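Long-range contact in exotoxin 3 (Staphylococcus aureus, PDB 2Z8L), which is a superantigen-like toxin of the staphylococcal/streptococcal family that binds the glycan sialyl Lewis X: residues 144-149 against 180-186. Numbering follows the deposited sequence.
With FUC (alpha-L-fucopyranose), chain B; GAL (beta-D-galactopyranose), chain C.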
loop_
_atom_site.group_PDB
_atom_site.type_symbol
_atom_site.label_atom_id
_atom_site.label_comp_id
_atom_site.label_asym_id
_atom_site.label_seq_id
_atom_site.Cartn_x
_atom_site.Cartn_y
_atom_site.Cartn_z
ATOM N N LEU A 144 1.933 0.482 -2.072
ATOM C CA LEU A 144 2.049 0.542 -3.527
ATOM C C LEU A 144 0.680 0.517 -4.190
ATOM O O LEU A 144 0.380 1.347 -5.076
ATOM C CB LEU A 144 2.867 -0.658 -3.979
ATOM C CG LEU A 144 4.350 -0.524 -3.957
ATOM C CD1 LEU A 144 4.916 -1.903 -4.253
ATOM C CD2 LEU A 144 4.634 0.503 -5.125
ATOM N N ASP A 145 -0.172 -0.423 -3.784
ATOM C CA ASP A 145 -1.550 -0.537 -4.332
ATOM C C ASP A 145 -2.255 0.802 -4.202
ATOM O O ASP A 145 -2.787 1.338 -5.177
ATOM C CB ASP A 145 -2.297 -1.688 -3.599
ATOM C CG ASP A 145 -3.804 -1.761 -3.897
ATOM O OD1 ASP A 145 -4.118 -2.165 -5.024
ATOM O OD2 ASP A 145 -4.641 -1.417 -3.019
ATOM N N PHE A 146 -2.238 1.371 -3.021
ATOM C CA PHE A 146 -2.997 2.583 -2.761
ATOM C C PHE A 146 -2.486 3.778 -3.571
ATOM O O PHE A 146 -3.248 4.483 -4.251
ATOM C CB PHE A 146 -2.979 2.890 -1.280
ATOM C CG PHE A 146 -3.976 3.961 -0.870
ATOM C CD1 PHE A 146 -3.662 5.308 -0.922
ATOM C CD2 PHE A 146 -5.244 3.606 -0.416
ATOM C CE1 PHE A 146 -4.624 6.259 -0.544
ATOM C CE2 PHE A 146 -6.167 4.526 -0.070
ATOM C CZ PHE A 146 -5.872 5.869 -0.156
ATOM N N LYS A 147 -1.171 3.996 -3.493
ATOM C CA LYS A 147 -0.607 5.107 -4.215
ATOM C C LYS A 147 -0.737 4.975 -5.753
ATOM O O LYS A 147 -0.944 6.001 -6.457
ATOM C CB LYS A 147 0.814 5.274 -3.797
ATOM C CG LYS A 147 0.871 5.780 -2.385
ATOM C CD LYS A 147 2.232 6.199 -2.027
ATOM C CE LYS A 147 2.196 7.168 -0.795
ATOM N NZ LYS A 147 3.550 7.272 -0.122
ATOM N N LEU A 148 -0.540 3.784 -6.302
ATOM C CA LEU A 148 -0.658 3.622 -7.752
ATOM C C LEU A 148 -2.093 3.792 -8.200
ATOM O O LEU A 148 -2.343 4.467 -9.180
ATOM C CB LEU A 148 -0.130 2.268 -8.161
ATOM C CG LEU A 148 1.383 1.973 -8.020
ATOM C CD1 LEU A 148 1.699 0.500 -8.243
ATOM C CD2 LEU A 148 2.249 2.877 -8.937
ATOM N N ARG A 149 -3.067 3.224 -7.481
ATOM C CA ARG A 149 -4.494 3.508 -7.826
ATOM C C ARG A 149 -4.846 4.978 -7.709
ATOM O O ARG A 149 -5.521 5.508 -8.598
ATOM C CB ARG A 149 -5.498 2.684 -7.014
ATOM C CG ARG A 149 -5.315 1.160 -7.178
ATOM C CD ARG A 149 -6.542 0.440 -6.756
ATOM N NE ARG A 149 -6.246 -0.898 -6.335
ATOM C CZ ARG A 149 -7.116 -1.887 -6.259
ATOM N NH1 ARG A 149 -8.372 -1.698 -6.619
ATOM N NH2 ARG A 149 -6.691 -3.050 -5.795
ATOM N N PHE A 180 -2.468 -6.733 -8.621
ATOM C CA PHE A 180 -3.585 -5.990 -7.950
ATOM C C PHE A 180 -4.740 -5.947 -8.883
ATOM O O PHE A 180 -4.672 -5.281 -9.918
ATOM C CB PHE A 180 -3.240 -4.542 -7.497
ATOM C CG PHE A 180 -1.957 -4.440 -6.690
ATOM C CD1 PHE A 180 -1.697 -5.336 -5.717
ATOM C CD2 PHE A 180 -1.087 -3.367 -6.890
ATOM C CE1 PHE A 180 -0.507 -5.245 -4.954
ATOM C CE2 PHE A 180 0.068 -3.249 -6.151
ATOM C CZ PHE A 180 0.340 -4.212 -5.165
ATOM N N GLU A 181 -5.798 -6.715 -8.612
ATOM C CA GLU A 181 -6.987 -6.681 -9.464
ATOM C C GLU A 181 -7.763 -5.408 -9.162
ATOM O O GLU A 181 -8.197 -5.171 -8.008
ATOM C CB GLU A 181 -7.883 -7.872 -9.178
ATOM C CG GLU A 181 -7.288 -9.232 -9.407
ATOM C CD GLU A 181 -8.313 -10.325 -8.971
ATOM O OE1 GLU A 181 -9.257 -10.540 -9.745
ATOM O OE2 GLU A 181 -8.229 -10.898 -7.851
ATOM N N LEU A 182 -8.024 -4.592 -10.182
ATOM C CA LEU A 182 -8.635 -3.256 -9.934
ATOM C C LEU A 182 -10.143 -3.245 -9.722
ATOM O O LEU A 182 -10.683 -2.207 -9.325
ATOM C CB LEU A 182 -8.255 -2.287 -11.043
ATOM C CG LEU A 182 -6.757 -2.089 -11.186
ATOM C CD1 LEU A 182 -6.427 -1.205 -12.327
ATOM C CD2 LEU A 182 -6.128 -1.532 -9.891
ATOM N N ASN A 183 -10.816 -4.384 -9.927
ATOM C CA ASN A 183 -12.263 -4.418 -9.726
ATOM C C ASN A 183 -12.683 -4.579 -8.277
ATOM O O ASN A 183 -13.912 -4.641 -7.971
ATOM C CB ASN A 183 -12.929 -5.468 -10.604
ATOM C CG ASN A 183 -12.565 -6.895 -10.257
ATOM O OD1 ASN A 183 -11.807 -7.194 -9.349
ATOM N ND2 ASN A 183 -13.149 -7.805 -11.018
ATOM N N LYS A 184 -11.713 -4.671 -7.375
ATOM C CA LYS A 184 -12.016 -4.718 -5.940
ATOM C C LYS A 184 -10.887 -4.167 -5.123
ATOM O O LYS A 184 -9.775 -4.008 -5.615
ATOM C CB LYS A 184 -12.348 -6.132 -5.539
ATOM C CG LYS A 184 -11.247 -7.139 -5.742
ATOM C CD LYS A 184 -11.751 -8.524 -5.400
ATOM C CE LYS A 184 -10.612 -9.532 -5.365
ATOM N NZ LYS A 184 -11.235 -10.905 -5.144
ATOM N N LYS A 185 -11.148 -3.885 -3.848
ATOM C CA LYS A 185 -10.117 -3.455 -2.942
ATOM C C LYS A 185 -9.035 -4.565 -2.801
ATOM O O LYS A 185 -9.332 -5.773 -2.973
ATOM C CB LYS A 185 -10.786 -3.137 -1.595
ATOM C CG LYS A 185 -9.978 -2.349 -0.681
ATOM C CD LYS A 185 -10.717 -2.095 0.645
ATOM C CE LYS A 185 -11.950 -1.316 0.518
ATOM N NZ LYS A 185 -12.422 -1.012 1.973
ATOM N N LEU A 186 -7.805 -4.163 -2.516
ATOM C CA LEU A 186 -6.773 -5.138 -2.130
ATOM C C LEU A 186 -7.281 -5.965 -0.957
ATOM O O LEU A 186 -7.894 -5.389 -0.016
ATOM C CB LEU A 186 -5.476 -4.455 -1.714
ATOM C CG LEU A 186 -4.308 -5.353 -1.305
ATOM C CD1 LEU A 186 -3.886 -6.171 -2.511
ATOM C CD2 LEU A 186 -3.119 -4.489 -0.869
HETATM C C1 FUC B . -8.230 -15.087 -3.969
HETATM C C2 FUC B . -9.212 -14.164 -4.702
HETATM C C3 FUC B . -8.592 -13.599 -5.967
HETATM C C4 FUC B . -8.005 -14.725 -6.807
HETATM C C5 FUC B . -7.076 -15.601 -5.959
HETATM C C6 FUC B . -6.431 -16.755 -6.705
HETATM O O2 FUC B . -9.654 -13.103 -3.876
HETATM O O3 FUC B . -9.574 -12.838 -6.674
HETATM O O4 FUC B . -9.101 -15.494 -7.233
HETATM O O5 FUC B . -7.764 -16.099 -4.832
HETATM C C1 GAL C . -3.835 -13.970 -4.610
HETATM C C2 GAL C . -2.896 -14.813 -5.456
HETATM C C3 GAL C . -2.102 -13.844 -6.327
HETATM C C4 GAL C . -3.063 -12.998 -7.168
HETATM C C5 GAL C . -4.074 -12.262 -6.282
HETATM C C6 GAL C . -5.081 -11.459 -7.075
HETATM O O2 GAL C . -2.027 -15.504 -4.559
HETATM O O3 GAL C . -1.122 -14.506 -7.139
HETATM O O4 GAL C . -3.750 -13.857 -8.047
HETATM O O5 GAL C . -4.739 -13.222 -5.434
HETATM O O6 GAL C . -6.078 -10.842 -6.275
HETATM O O HOH W 1 -7.576 -6.176 -5.487
#
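Arg149 of helix 141-155 reaches into the loop that follows edge strand 177-181, where the beta-grasp domain packs its helix against its sheet. CG lies beside the backbone N (chi1 -59°), and the chain then runs extended to NE. The guanidinium ends beside the type I turn from Glu181 to Lys184, against its carbonyl oxygens. NH1 donates to Lys184 O at 2.9 Å, from above the carbonyl plane; NH2 adds a weak bond to the same oxygen. Leu182 CD2 lies over one face of the guanidinium, 3.6 Å from Arg149 NE and offset toward the rim. Rotation of this group is fixed from the helix side. Arg149 NE and NH2 grip Asp145 side-on, both 2.8 Å from Asp145 OD1, in a salt bridge between residues four apart, one turn along the helix. Asp145 OD2 is hydrogen-bonded to Tyr25 of helix 18-25, whose hydroxyl also meets Leu186 N, so helix 18-25 joins both segments through one hydroxyl. Leu186 CB packs 3.4 Å from Asp145 OD2. Asp145 CB sits over the centre of the Phe180 ring, a CH-pi contact 3.8 Å from the centroid. The Asp145 carboxylate plane stands 74° from the Phe180 ring plane.

Arg149 ties the loop to the helix through Lys184 O. Glu181, at the end of the strand, and Lys184 of the loop carry their polar ends to the sialyl Lewis X site. Lys184 NZ donates to O2 and O3 of fucose. Glu181 OE2 accepts from galactose O6 and, at 2.6 Å, from fucose O3. One water accepts from Arg149 NH2 and donates to Glu181 O, 2.8 Å away.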